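PDB 4J3G: GCN5-related N-acetyltransferase from Brucella melitensis biovar Abortus, which probably transfers an acetyl group from acetyl-CoA to an amine, perhaps the N-terminal alanine of a ribosomal protein. Local coordinates for residues L25-T30 against V78-G83; A36-Y41 against V57-R62; F74-A79 against V86-Y91; L106-A111 against T122-L127. One frame throughout, in Å; residues are numbered along the deposited sequence.

Contacts 1, 3 and 4 meet on one mixed beta sheet of a GNAT acetyltransferase domain. Contacts 1 and 3 share Val78 and Ala79, so strand 76-81 is bonded on one edge to strand 25-28 and on the other to strand 84-93. Contact 1 lies at one edge of the sheet within this chain and adds a salt bridge. Contact 3 is the most buried and mixes backbone bonds with aromatic packing. Contact 4 sets helix 119-133 on the next strand, 103-110, using aliphatic carbons. Contact 2 joins two helices nested within the chain loop that contact 1 closes. It is partly exposed, and its main feature is an arginine stacked on a tyrosine.

Contact 1. Residues L25-T30 against V78-G83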
loop_
_atom_site.group_PDB
_atom_site.type_symbol
_atom_site.label_atom_id
_atom_site.label_comp_id
_atom_site.label_asym_id
_atom_site.label_seq_id
_atom_site.Cartn_x
_atom_site.Cartn_y
_atom_site.Cartn_z
ATOM N N LEU A 25 19.397 13.483 -21.324
ATOM C CA LEU A 25 19.498 12.093 -21.791
ATOM C C LEU A 25 18.835 11.220 -20.748
ATOM O O LEU A 25 19.231 11.261 -19.598
ATOM C CB LEU A 25 20.964 11.693 -21.889
ATOM C CG LEU A 25 21.318 10.200 -21.900
ATOM C CD1 LEU A 25 20.873 9.573 -23.208
ATOM C CD2 LEU A 25 22.824 10.006 -21.681
ATOM N N ILE A 26 17.835 10.441 -21.146
ATOM C CA ILE A 26 17.195 9.459 -20.255
ATOM C C ILE A 26 17.721 8.080 -20.622
ATOM O O ILE A 26 17.703 7.704 -21.793
ATOM C CB ILE A 26 15.660 9.464 -20.400
ATOM C CG1 ILE A 26 15.122 10.885 -20.307
ATOM C CG2 ILE A 26 15.010 8.561 -19.352
ATOM C CD1 ILE A 26 15.347 11.556 -18.966
ATOM N N ARG A 27 18.204 7.336 -19.627
ATOM C CA ARG A 27 18.724 5.990 -19.834
ATOM C C ARG A 27 18.572 5.190 -18.565
ATOM O O ARG A 27 18.219 5.734 -17.501
ATOM C CB ARG A 27 20.229 6.044 -20.216
ATOM C CG ARG A 27 21.111 6.646 -19.132
ATOM C CD ARG A 27 22.604 6.583 -19.437
ATOM N NE ARG A 27 23.386 7.344 -18.453
ATOM C CZ ARG A 27 23.709 6.914 -17.225
ATOM N NH1 ARG A 27 23.316 5.731 -16.784
ATOM N NH2 ARG A 27 24.414 7.697 -16.418
ATOM N N HIS A 28 18.835 3.896 -18.653
ATOM C CA HIS A 28 18.747 3.043 -17.489
ATOM C C HIS A 28 19.926 3.248 -16.567
ATOM O O HIS A 28 21.042 3.476 -17.033
ATOM C CB HIS A 28 18.682 1.585 -17.876
ATOM C CG HIS A 28 17.409 1.210 -18.554
ATOM N ND1 HIS A 28 16.347 0.654 -17.880
ATOM C CD2 HIS A 28 17.012 1.345 -19.839
ATOM C CE1 HIS A 28 15.351 0.450 -18.723
ATOM N NE2 HIS A 28 15.725 0.866 -19.917
ATOM N N ALA A 29 19.671 3.143 -15.260
ATOM C CA ALA A 29 20.707 3.319 -14.244
ATOM C C ALA A 29 21.684 2.159 -14.259
ATOM O O ALA A 29 21.293 1.007 -14.422
ATOM C CB ALA A 29 20.081 3.417 -12.850
ATOM N N THR A 30 22.941 2.471 -14.017
ATOM C CA THR A 30 23.972 1.444 -13.844
ATOM C C THR A 30 24.540 1.565 -12.447
ATOM O O THR A 30 24.255 2.525 -11.737
ATOM C CB THR A 30 25.112 1.631 -14.877
ATOM O OG1 THR A 30 25.760 2.893 -14.642
ATOM C CG2 THR A 30 24.548 1.619 -16.284
ATOM N N VAL A 78 17.534 7.105 -15.241
ATOM C CA VAL A 78 18.184 8.324 -14.793
ATOM C C VAL A 78 18.118 9.408 -15.864
ATOM O O VAL A 78 18.066 9.113 -17.067
ATOM C CB VAL A 78 19.654 8.093 -14.377
ATOM C CG1 VAL A 78 19.734 7.146 -13.201
ATOM C CG2 VAL A 78 20.478 7.547 -15.527
ATOM N N ALA A 79 18.096 10.654 -15.416
ATOM C CA ALA A 79 18.238 11.773 -16.309
ATOM C C ALA A 79 19.650 12.332 -16.160
ATOM O O ALA A 79 20.085 12.661 -15.051
ATOM C CB ALA A 79 17.214 12.824 -15.987
ATOM N N GLU A 80 20.320 12.494 -17.293
ATOM C CA GLU A 80 21.671 13.029 -17.339
ATOM C C GLU A 80 21.695 14.346 -18.117
ATOM O O GLU A 80 21.104 14.437 -19.192
ATOM C CB GLU A 80 22.598 12.013 -18.006
ATOM C CG GLU A 80 24.075 12.354 -17.854
ATOM C CD GLU A 80 24.969 11.477 -18.702
ATOM O OE1 GLU A 80 24.890 10.230 -18.559
ATOM O OE2 GLU A 80 25.767 12.039 -19.516
ATOM N N ARG A 81 22.366 15.357 -17.550
ATOM C CA ARG A 81 22.478 16.708 -18.147
ATOM C C ARG A 81 23.880 17.251 -17.871
ATOM O O ARG A 81 24.345 17.224 -16.724
ATOM C CB ARG A 81 21.447 17.670 -17.514
ATOM C CG ARG A 81 21.258 18.975 -18.267
ATOM C CD ARG A 81 20.130 19.815 -17.712
ATOM N NE ARG A 81 20.366 20.227 -16.335
ATOM C CZ ARG A 81 19.455 20.787 -15.551
ATOM N NH1 ARG A 81 18.226 21.002 -15.993
ATOM N NH2 ARG A 81 19.769 21.132 -14.312
ATOM N N GLU A 82 24.530 17.762 -18.917
ATOM C CA GLU A 82 25.914 18.263 -18.833
ATOM C C GLU A 82 26.825 17.268 -18.102
ATOM O O GLU A 82 27.603 17.659 -17.208
ATOM C CB GLU A 82 25.942 19.652 -18.153
ATOM C CG GLU A 82 25.200 20.713 -18.959
ATOM C CD GLU A 82 25.298 22.108 -18.364
ATOM O OE1 GLU A 82 24.840 22.298 -17.215
ATOM O OE2 GLU A 82 25.794 23.016 -19.064
ATOM N N GLY A 83 26.705 15.989 -18.490
ATOM C CA GLY A 83 27.415 14.869 -17.849
ATOM C C GLY A 83 26.912 14.355 -16.487
ATOM O O GLY A 83 27.357 13.306 -16.036
#
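Arg27 and Val78 form an antiparallel hydrogen-bonded pair between strands 25-28 and 76-81. Leu25 and Glu80 make a second such pair, and Ile26 faces Ala79 in the non-hydrogen-bonded pair between them. The shortest of the four backbone bonds runs from Val78 N to Arg27 O, 2.7 Å.

The Arg27 side chain carries the polar side-chain part of the contact. CB leaves the sheet on the face of Leu25, Val78 and Glu80. CG is tucked over its own backbone (chi1 62°) and packs on Val78 CG2 at 3.8 Å. From there the chain runs extended to NE. Arg27 NE donates to Glu80 OE1 at 3.3 Å, with the oxygen in the guanidinium plane. This is a salt bridge, and a weak bond from Arg27 NH2 to the same oxygen supports it. Val78 CG2 lies under one face of the group, 3.6 Å from Arg27 NH1. That nitrogen also reaches back to His28 O at 3.2 Å, but its strongest partner is Asp33, with which it forms a second salt bridge. Two carboxylates, of Glu80 and Asp33, probably help fix the rotation of the guanidinium. Leu25 CD2 lies alongside the Glu80 carboxylate.

On the other face, Ile26 CD1 touches Ala79 CB at 3.7 Å. Strand 25-28 is an outer strand of the sheet in this chain. Ile26 packs under helix 119-133, while Val78 faces Leu37 of helix 34-47.

Contact 2. Residues A36-Y41 against V57-R62; sequences ALLAIY and VDLENR
Arg62 lays its guanidinium flat on the ring of Tyr41. The centres are 4.2 Å apart and the planes are 20° from parallel. Arg62 CZ sits almost straight above the ring centre, a cation-pi stack. Arg62 NH2 comes nearest the rim, 3.8 Å from Tyr41 CD1. Val57 CG2 meets the same ring obliquely, 3.7 Å from Tyr41 CE2.

Leu38 packs beside this pair. Its CG lies opposite the backbone N (chi1 177°), which swings both methyls to the other segment. Leu38 CD1 rests 3.4 Å from Val57 O and also touches the CG methylene of Arg62.

The contact joins helix 34-47 to the start of helix 59-72 and the residues leading into it. As in other GNAT proteins, these helices link the first two sheet strands.

The Arg62 chain bends at chi2 and chi3, and NE and NH1 both grip Asn61 OD1, at 2.8 Å and 2.7 Å. Asp58 is the N-cap of helix 59-72, and its OD1 accepts from Asn61 N at 3.0 Å. Tyr41 OH bonds to Asn53, Trp65 makes another cation-pi contact with Arg62, and a sulfate ion, probably from the crystallisation liquor, lies about 5 Å from the Arg62 side chain.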
loop_
_atom_site.group_PDB
_atom_site.type_symbol
_atom_site.label_atom_id
_atom_site.label_comp_id
_atom_site.label_asym_id
_atom_site.label_seq_id
_atom_site.Cartn_x
_atom_site.Cartn_y
_atom_site.Cartn_z
ATOM N N ALA A 36 25.303 9.069 -7.321
ATOM C CA ALA A 36 24.302 10.103 -7.658
ATOM C C ALA A 36 22.895 9.766 -7.109
ATOM O O ALA A 36 22.235 10.632 -6.544
ATOM C CB ALA A 36 24.254 10.348 -9.156
ATOM N N LEU A 37 22.484 8.514 -7.240
ATOM C CA LEU A 37 21.197 8.066 -6.746
ATOM C C LEU A 37 21.159 8.283 -5.244
ATOM O O LEU A 37 20.184 8.831 -4.712
ATOM C CB LEU A 37 20.942 6.612 -7.059
ATOM C CG LEU A 37 20.954 6.168 -8.520
ATOM C CD1 LEU A 37 20.498 4.725 -8.627
ATOM C CD2 LEU A 37 20.064 7.022 -9.403
ATOM N N LEU A 38 22.240 7.888 -4.559
ATOM C CA LEU A 38 22.293 8.060 -3.119
ATOM C C LEU A 38 22.096 9.511 -2.719
ATOM O O LEU A 38 21.358 9.817 -1.725
ATOM C CB LEU A 38 23.624 7.537 -2.581
ATOM C CG LEU A 38 23.886 7.716 -1.061
ATOM C CD1 LEU A 38 22.891 6.890 -0.267
ATOM C CD2 LEU A 38 25.323 7.333 -0.743
ATOM N N ALA A 39 22.815 10.414 -3.403
ATOM C CA ALA A 39 22.811 11.833 -3.055
ATOM C C ALA A 39 21.409 12.414 -3.218
ATOM O O ALA A 39 20.922 13.149 -2.373
ATOM C CB ALA A 39 23.811 12.605 -3.916
ATOM N N ILE A 40 20.747 12.018 -4.292
ATOM C CA ILE A 40 19.406 12.524 -4.598
ATOM C C ILE A 40 18.413 11.957 -3.589
ATOM O O ILE A 40 17.605 12.671 -3.031
ATOM C CB ILE A 40 19.019 12.177 -6.050
ATOM C CG1 ILE A 40 19.931 12.957 -7.006
ATOM C CG2 ILE A 40 17.531 12.483 -6.351
ATOM C CD1 ILE A 40 19.983 12.343 -8.395
ATOM N N TYR A 41 18.510 10.671 -3.334
ATOM C CA TYR A 41 17.636 10.050 -2.366
ATOM C C TYR A 41 17.797 10.638 -0.951
ATOM O O TYR A 41 16.812 11.066 -0.329
ATOM C CB TYR A 41 17.882 8.591 -2.328
ATOM C CG TYR A 41 17.037 7.860 -1.307
ATOM C CD1 TYR A 41 15.765 7.442 -1.610
ATOM C CD2 TYR A 41 17.514 7.622 -0.029
ATOM C CE1 TYR A 41 14.983 6.764 -0.661
ATOM C CE2 TYR A 41 16.744 6.942 0.918
ATOM C CZ TYR A 41 15.481 6.516 0.582
ATOM O OH TYR A 41 14.691 5.924 1.556
ATOM N N VAL A 57 20.474 6.874 4.343
ATOM C CA VAL A 57 21.029 5.559 3.980
ATOM C C VAL A 57 22.424 5.703 3.382
ATOM O O VAL A 57 22.915 6.820 3.130
ATOM C CB VAL A 57 20.091 4.749 3.024
ATOM C CG1 VAL A 57 18.713 4.560 3.638
ATOM C CG2 VAL A 57 19.988 5.398 1.657
ATOM N N ASP A 58 23.068 4.558 3.168
ATOM C CA ASP A 58 24.422 4.500 2.645
ATOM C C ASP A 58 24.451 3.846 1.275
ATOM O O ASP A 58 23.417 3.379 0.755
ATOM C CB ASP A 58 25.366 3.808 3.642
ATOM C CG ASP A 58 24.960 2.381 3.981
ATOM O OD1 ASP A 58 24.162 1.748 3.270
ATOM O OD2 ASP A 58 25.504 1.843 4.953
ATOM N N LEU A 59 25.630 3.865 0.663
ATOM C CA LEU A 59 25.779 3.409 -0.690
ATOM C C LEU A 59 25.303 1.955 -0.832
ATOM O O LEU A 59 24.592 1.626 -1.810
ATOM C CB LEU A 59 27.230 3.558 -1.139
ATOM C CG LEU A 59 27.435 3.479 -2.645
ATOM C CD1 LEU A 59 26.805 4.656 -3.380
ATOM C CD2 LEU A 59 28.944 3.448 -2.930
ATOM N N GLU A 60 25.620 1.125 0.170
ATOM C CA GLU A 60 25.279 -0.300 0.132
ATOM C C GLU A 60 23.766 -0.488 0.078
ATOM O O GLU A 60 23.291 -1.372 -0.605
ATOM C CB GLU A 60 25.883 -1.045 1.346
ATOM C CG GLU A 60 25.512 -2.534 1.492
ATOM C CD GLU A 60 25.800 -3.405 0.247
ATOM O OE1 GLU A 60 26.790 -3.152 -0.483
ATOM O OE2 GLU A 60 25.026 -4.371 0.000
ATOM N N ASN A 61 23.031 0.325 0.840
ATOM C CA ASN A 61 21.571 0.315 0.827
ATOM C C ASN A 61 21.024 0.493 -0.612
ATOM O O ASN A 61 20.182 -0.262 -1.072
ATOM C CB ASN A 61 21.040 1.413 1.746
ATOM C CG ASN A 61 19.540 1.499 1.757
ATOM O OD1 ASN A 61 18.916 2.064 0.829
ATOM N ND2 ASN A 61 18.932 1.024 2.844
ATOM N N ARG A 62 21.549 1.474 -1.320
ATOM C CA ARG A 62 21.083 1.757 -2.675
ATOM C C ARG A 62 21.549 0.687 -3.655
ATOM O O ARG A 62 20.898 0.438 -4.653
ATOM C CB ARG A 62 21.559 3.132 -3.116
ATOM C CG ARG A 62 21.007 4.269 -2.262
ATOM C CD ARG A 62 19.499 4.399 -2.436
ATOM N NE ARG A 62 18.741 3.535 -1.531
ATOM C CZ ARG A 62 17.444 3.319 -1.623
ATOM N NH1 ARG A 62 16.840 2.541 -0.748
ATOM N NH2 ARG A 62 16.748 3.882 -2.589
#

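Contact 3. Residues F74-A79 against V86-Y91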
loop_
_atom_site.group_PDB
_atom_site.type_symbol
_atom_site.label_atom_id
_atom_site.label_comp_id
_atom_site.label_asym_id
_atom_site.label_seq_id
_atom_site.Cartn_x
_atom_site.Cartn_y
_atom_site.Cartn_z
ATOM N N PHE A 74 11.953 -4.459 -12.778
ATOM C CA PHE A 74 11.442 -3.114 -12.652
ATOM C C PHE A 74 12.506 -2.107 -13.085
ATOM O O PHE A 74 13.634 -2.146 -12.583
ATOM C CB PHE A 74 11.007 -2.863 -11.207
ATOM C CG PHE A 74 9.912 -3.787 -10.730
ATOM C CD1 PHE A 74 8.767 -3.990 -11.502
ATOM C CD2 PHE A 74 10.036 -4.465 -9.545
ATOM C CE1 PHE A 74 7.742 -4.856 -11.068
ATOM C CE2 PHE A 74 9.034 -5.311 -9.086
ATOM C CZ PHE A 74 7.879 -5.501 -9.831
ATOM N N PRO A 75 12.157 -1.218 -14.020
ATOM C CA PRO A 75 13.096 -0.224 -14.563
ATOM C C PRO A 75 13.532 0.809 -13.537
ATOM O O PRO A 75 12.741 1.183 -12.639
ATOM C CB PRO A 75 12.280 0.511 -15.612
ATOM C CG PRO A 75 10.883 0.236 -15.294
ATOM C CD PRO A 75 10.821 -1.088 -14.624
ATOM N N VAL A 76 14.792 1.189 -13.623
ATOM C CA VAL A 76 15.271 2.409 -12.993
ATOM C C VAL A 76 15.887 3.315 -14.066
ATOM O O VAL A 76 16.869 2.964 -14.676
ATOM C CB VAL A 76 16.309 2.163 -11.881
ATOM C CG1 VAL A 76 16.634 3.495 -11.240
ATOM C CG2 VAL A 76 15.809 1.171 -10.830
ATOM N N LEU A 77 15.295 4.493 -14.255
ATOM C CA LEU A 77 15.743 5.455 -15.234
ATOM C C LEU A 77 16.503 6.596 -14.554
ATOM O O LEU A 77 16.121 7.066 -13.435
ATOM C CB LEU A 77 14.562 6.044 -15.999
ATOM C CG LEU A 77 13.685 4.997 -16.671
ATOM C CD1 LEU A 77 12.562 5.688 -17.425
ATOM C CD2 LEU A 77 14.504 4.085 -17.574
ATOM N N VAL A 78 17.534 7.105 -15.241
ATOM C CA VAL A 78 18.184 8.324 -14.793
ATOM C C VAL A 78 18.118 9.408 -15.864
ATOM O O VAL A 78 18.066 9.113 -17.067
ATOM C CB VAL A 78 19.654 8.093 -14.377
ATOM C CG1 VAL A 78 19.734 7.146 -13.201
ATOM C CG2 VAL A 78 20.478 7.547 -15.527
ATOM N N ALA A 79 18.096 10.654 -15.416
ATOM C CA ALA A 79 18.238 11.773 -16.309
ATOM C C ALA A 79 19.650 12.332 -16.160
ATOM O O ALA A 79 20.085 12.661 -15.051
ATOM C CB ALA A 79 17.214 12.824 -15.987
ATOM N N VAL A 86 20.826 14.221 -12.816
ATOM C CA VAL A 86 20.028 15.306 -12.204
ATOM C C VAL A 86 18.671 14.827 -11.731
ATOM O O VAL A 86 17.925 15.583 -11.064
ATOM C CB VAL A 86 19.878 16.546 -13.124
ATOM C CG1 VAL A 86 21.202 17.301 -13.204
ATOM C CG2 VAL A 86 19.418 16.169 -14.535
ATOM N N GLY A 87 18.381 13.556 -11.979
ATOM C CA GLY A 87 17.182 12.930 -11.394
ATOM C C GLY A 87 17.097 11.459 -11.703
ATOM O O GLY A 87 17.769 10.972 -12.588
ATOM N N TYR A 88 16.199 10.743 -11.015
ATOM C CA TYR A 88 15.913 9.374 -11.400
ATOM C C TYR A 88 14.443 9.003 -11.143
ATOM O O TYR A 88 13.722 9.676 -10.400
ATOM C CB TYR A 88 16.847 8.376 -10.692
ATOM C CG TYR A 88 16.594 8.150 -9.200
ATOM C CD1 TYR A 88 17.177 8.968 -8.231
ATOM C CD2 TYR A 88 15.828 7.060 -8.756
ATOM C CE1 TYR A 88 16.980 8.719 -6.865
ATOM C CE2 TYR A 88 15.616 6.815 -7.393
ATOM C CZ TYR A 88 16.214 7.643 -6.454
ATOM O OH TYR A 88 16.039 7.402 -5.097
ATOM N N ALA A 89 14.025 7.898 -11.745
ATOM C CA ALA A 89 12.633 7.423 -11.577
ATOM C C ALA A 89 12.563 5.922 -11.597
ATOM O O ALA A 89 13.343 5.232 -12.296
ATOM C CB ALA A 89 11.704 7.980 -12.675
ATOM N N SER A 90 11.600 5.393 -10.857
ATOM C CA SER A 90 11.390 3.976 -10.891
ATOM C C SER A 90 9.954 3.641 -10.536
ATOM O O SER A 90 9.151 4.505 -10.203
ATOM C CB SER A 90 12.374 3.277 -9.940
ATOM O OG SER A 90 12.400 1.876 -10.190
ATOM N N TYR A 91 9.626 2.364 -10.674
ATOM C CA TYR A 91 8.367 1.849 -10.126
ATOM C C TYR A 91 8.575 0.472 -9.582
ATOM O O TYR A 91 9.544 -0.224 -9.945
ATOM C CB TYR A 91 7.230 1.891 -11.119
ATOM C CG TYR A 91 7.324 0.995 -12.286
ATOM C CD1 TYR A 91 7.107 -0.398 -12.166
ATOM C CD2 TYR A 91 7.532 1.509 -13.553
ATOM C CE1 TYR A 91 7.191 -1.221 -13.273
ATOM C CE2 TYR A 91 7.582 0.681 -14.657
ATOM C CZ TYR A 91 7.410 -0.667 -14.516
ATOM O OH TYR A 91 7.500 -1.480 -15.645
#
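The ring of Tyr91 carries Pro75 on one face. Pro75 CD stands 3.9 Å from the ring centroid, 29° off the normal, a CH-pi contact. Pro75 CG also lies close, 3.4 Å from Tyr91 CE2. Phe74 meets the same ring obliquely, with the two planes at 63°, and its CD1 comes 3.6 Å from Tyr91 CE1. With chi1 at 67°, Tyr91 CG sits above the main chain, and the ring is carried toward Phe74 and Pro75, just ahead of strand 76-81. Arg134 and Val136 also touch it.

These residues lie at the open end of a beta hairpin, strands 76-81 and 84-93, which are the second and third strands of the GNAT sheet. Leu77 pairs with Ala89 and Ala79 with Gly87, both as antiparallel hydrogen-bonded pairs. Ala79 O, however, takes Val86 N at 2.8 Å, so the pairing is irregular at this end. Between the two pairs Val78 faces Tyr88 as a non-hydrogen-bonded pair. The hairpin is bonded on one side to strand 25-28 and on the other to strand 103-110.

Tyr88 touches strand 76-81 mainly at its root. Its CB lies 3.1 Å from Leu77 O and 4.0 Å from Val78 CG1. The ring leads away and is taken up by Leu37, Ile40 and Tyr41 of helix 34-47. Gly87 has no side chain, and on that side the Ala79 methyl meets Gly87 O.

Ser90 OG donates to Pro75 O at 2.6 Å and also bonds to Arg69 NE. The next backbone amide, Tyr91 N, is buried here without a hydrogen-bond partner.

Contact 4. Residues L106-A111 against T122-L127; sequences LSVYVA and TLLAEL
Leu106 and Val108 turn their side chains from strand 103-110 to Leu123, Leu124 and Leu127 of helix 119-133. The segment axes come within 9.0 Å, and the helix runs roughly antiparallel to the strand, at 150°.

Leucine against leucine makes the tighter half of the contact. Leu106 has chi1 at 84°, with CG flanked by both backbone neighbours of CA. This sends CD1 in between two helix residues one turn apart. Leu106 CD1 meets Leu124 CD1 at 3.4 Å, closer than methyl groups usually pack, and the two side chains cross at about a right angle. The same Leu106 CD1 is 3.9 Å from Leu127 CD2, and that methyl also touches Leu106 CB. Here the two side chains pass each other in opposite directions.

Valine against leucine is looser. Val108 splits its branches: CG1 approaches Leu123 CD1 at 4.1 Å, and CG2 faces Leu124 CD1 at 4.4 Å.

Hydrogen bonds serve each element separately. Leu127 N bonds to Leu123 O within the helix, while the strand bonds to strands 84-93 and 138-144 on its two sides. Strand 103-110, helix 119-133 and strand 138-144 make a beta-alpha-beta unit. In GNAT proteins the loop joining this strand to this helix usually binds the pyrophosphate of acetyl-CoA. A sulfate ion, probably from the crystallisation liquor, lies about 6 Å from the side chain of Ser107, which points away from the helix.

With aliphatic side chains making nearly all of the contact, the helix position on this strand rests on side-chain shape and buried methyls, not on directed bonds.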
loop_
_atom_site.group_PDB
_atom_site.type_symbol
_atom_site.label_atom_id
_atom_site.label_comp_id
_atom_site.label_asym_id
_atom_site.label_seq_id
_atom_site.Cartn_x
_atom_site.Cartn_y
_atom_site.Cartn_z
ATOM N N LEU A 106 4.825 4.356 -8.782
ATOM C CA LEU A 106 6.001 4.976 -9.354
ATOM C C LEU A 106 6.500 6.123 -8.500
ATOM O O LEU A 106 5.725 6.729 -7.740
ATOM C CB LEU A 106 5.773 5.350 -10.845
ATOM C CG LEU A 106 5.107 6.635 -11.322
ATOM C CD1 LEU A 106 4.994 6.581 -12.843
ATOM C CD2 LEU A 106 3.758 6.892 -10.721
ATOM N N SER A 107 7.803 6.410 -8.621
ATOM C CA SER A 107 8.451 7.520 -7.935
ATOM C C SER A 107 9.407 8.225 -8.866
ATOM O O SER A 107 10.045 7.599 -9.709
ATOM C CB SER A 107 9.248 7.014 -6.751
ATOM O OG SER A 107 8.408 6.427 -5.780
ATOM N N VAL A 108 9.477 9.544 -8.718
ATOM C CA VAL A 108 10.337 10.390 -9.506
ATOM C C VAL A 108 11.039 11.335 -8.557
ATOM O O VAL A 108 10.380 12.072 -7.826
ATOM C CB VAL A 108 9.535 11.265 -10.490
ATOM C CG1 VAL A 108 10.457 12.207 -11.252
ATOM C CG2 VAL A 108 8.731 10.420 -11.443
ATOM N N TYR A 109 12.367 11.343 -8.590
ATOM C CA TYR A 109 13.159 12.262 -7.764
ATOM C C TYR A 109 14.018 13.150 -8.615
ATOM O O TYR A 109 14.734 12.670 -9.505
ATOM C CB TYR A 109 14.090 11.468 -6.887
ATOM C CG TYR A 109 13.377 10.507 -6.039
ATOM C CD1 TYR A 109 12.859 10.886 -4.854
ATOM C CD2 TYR A 109 13.202 9.216 -6.446
ATOM C CE1 TYR A 109 12.149 9.982 -4.058
ATOM C CE2 TYR A 109 12.557 8.291 -5.648
ATOM C CZ TYR A 109 12.019 8.680 -4.465
ATOM O OH TYR A 109 11.333 7.744 -3.700
ATOM N N VAL A 110 14.018 14.434 -8.294
ATOM C CA VAL A 110 14.854 15.390 -9.035
ATOM C C VAL A 110 15.800 16.027 -8.058
ATOM O O VAL A 110 15.407 16.314 -6.930
ATOM C CB VAL A 110 13.988 16.476 -9.713
ATOM C CG1 VAL A 110 14.873 17.448 -10.517
ATOM C CG2 VAL A 110 12.932 15.826 -10.594
ATOM N N ALA A 111 17.049 16.219 -8.481
ATOM C CA ALA A 111 18.033 16.973 -7.678
ATOM C C ALA A 111 17.493 18.314 -7.106
ATOM O O ALA A 111 16.781 19.092 -7.791
ATOM C CB ALA A 111 19.316 17.182 -8.483
ATOM N N THR A 122 9.872 14.843 -17.816
ATOM C CA THR A 122 10.550 14.020 -18.840
ATOM C C THR A 122 10.785 12.561 -18.337
ATOM O O THR A 122 10.626 11.577 -19.075
ATOM C CB THR A 122 11.928 14.622 -19.202
ATOM O OG1 THR A 122 11.769 15.978 -19.687
ATOM C CG2 THR A 122 12.635 13.806 -20.269
ATOM N N LEU A 123 11.248 12.443 -17.098
ATOM C CA LEU A 123 11.365 11.150 -16.476
ATOM C C LEU A 123 10.029 10.388 -16.408
ATOM O O LEU A 123 9.994 9.183 -16.702
ATOM C CB LEU A 123 11.939 11.282 -15.080
ATOM C CG LEU A 123 13.440 11.524 -15.032
ATOM C CD1 LEU A 123 13.821 12.031 -13.655
ATOM C CD2 LEU A 123 14.201 10.264 -15.406
ATOM N N LEU A 124 8.958 11.061 -15.968
ATOM C CA LEU A 124 7.653 10.419 -15.839
ATOM C C LEU A 124 7.218 9.915 -17.196
ATOM O O LEU A 124 6.773 8.752 -17.355
ATOM C CB LEU A 124 6.620 11.426 -15.298
ATOM C CG LEU A 124 5.224 10.909 -15.037
ATOM C CD1 LEU A 124 5.277 9.685 -14.144
ATOM C CD2 LEU A 124 4.339 12.002 -14.418
ATOM N N ALA A 125 7.367 10.777 -18.212
ATOM C CA ALA A 125 6.935 10.383 -19.530
ATOM C C ALA A 125 7.641 9.122 -20.000
ATOM O O ALA A 125 7.014 8.256 -20.601
ATOM C CB ALA A 125 7.115 11.512 -20.536
ATOM N N GLU A 126 8.937 9.017 -19.765
ATOM C CA GLU A 126 9.683 7.843 -20.239
ATOM C C GLU A 126 9.370 6.599 -19.407
ATOM O O GLU A 126 9.242 5.485 -19.935
ATOM C CB GLU A 126 11.186 8.113 -20.236
ATOM C CG GLU A 126 12.005 6.966 -20.850
ATOM C CD GLU A 126 11.487 6.464 -22.207
ATOM O OE1 GLU A 126 11.112 7.300 -23.100
ATOM O OE2 GLU A 126 11.498 5.226 -22.389
ATOM N N LEU A 127 9.202 6.782 -18.102
ATOM C CA LEU A 127 8.827 5.658 -17.257
ATOM C C LEU A 127 7.477 5.060 -17.669
ATOM O O LEU A 127 7.300 3.839 -17.639
ATOM C CB LEU A 127 8.743 6.092 -15.797
ATOM C CG LEU A 127 8.826 4.958 -14.757
ATOM C CD1 LEU A 127 10.133 4.198 -14.887
ATOM C CD2 LEU A 127 8.719 5.523 -13.345
#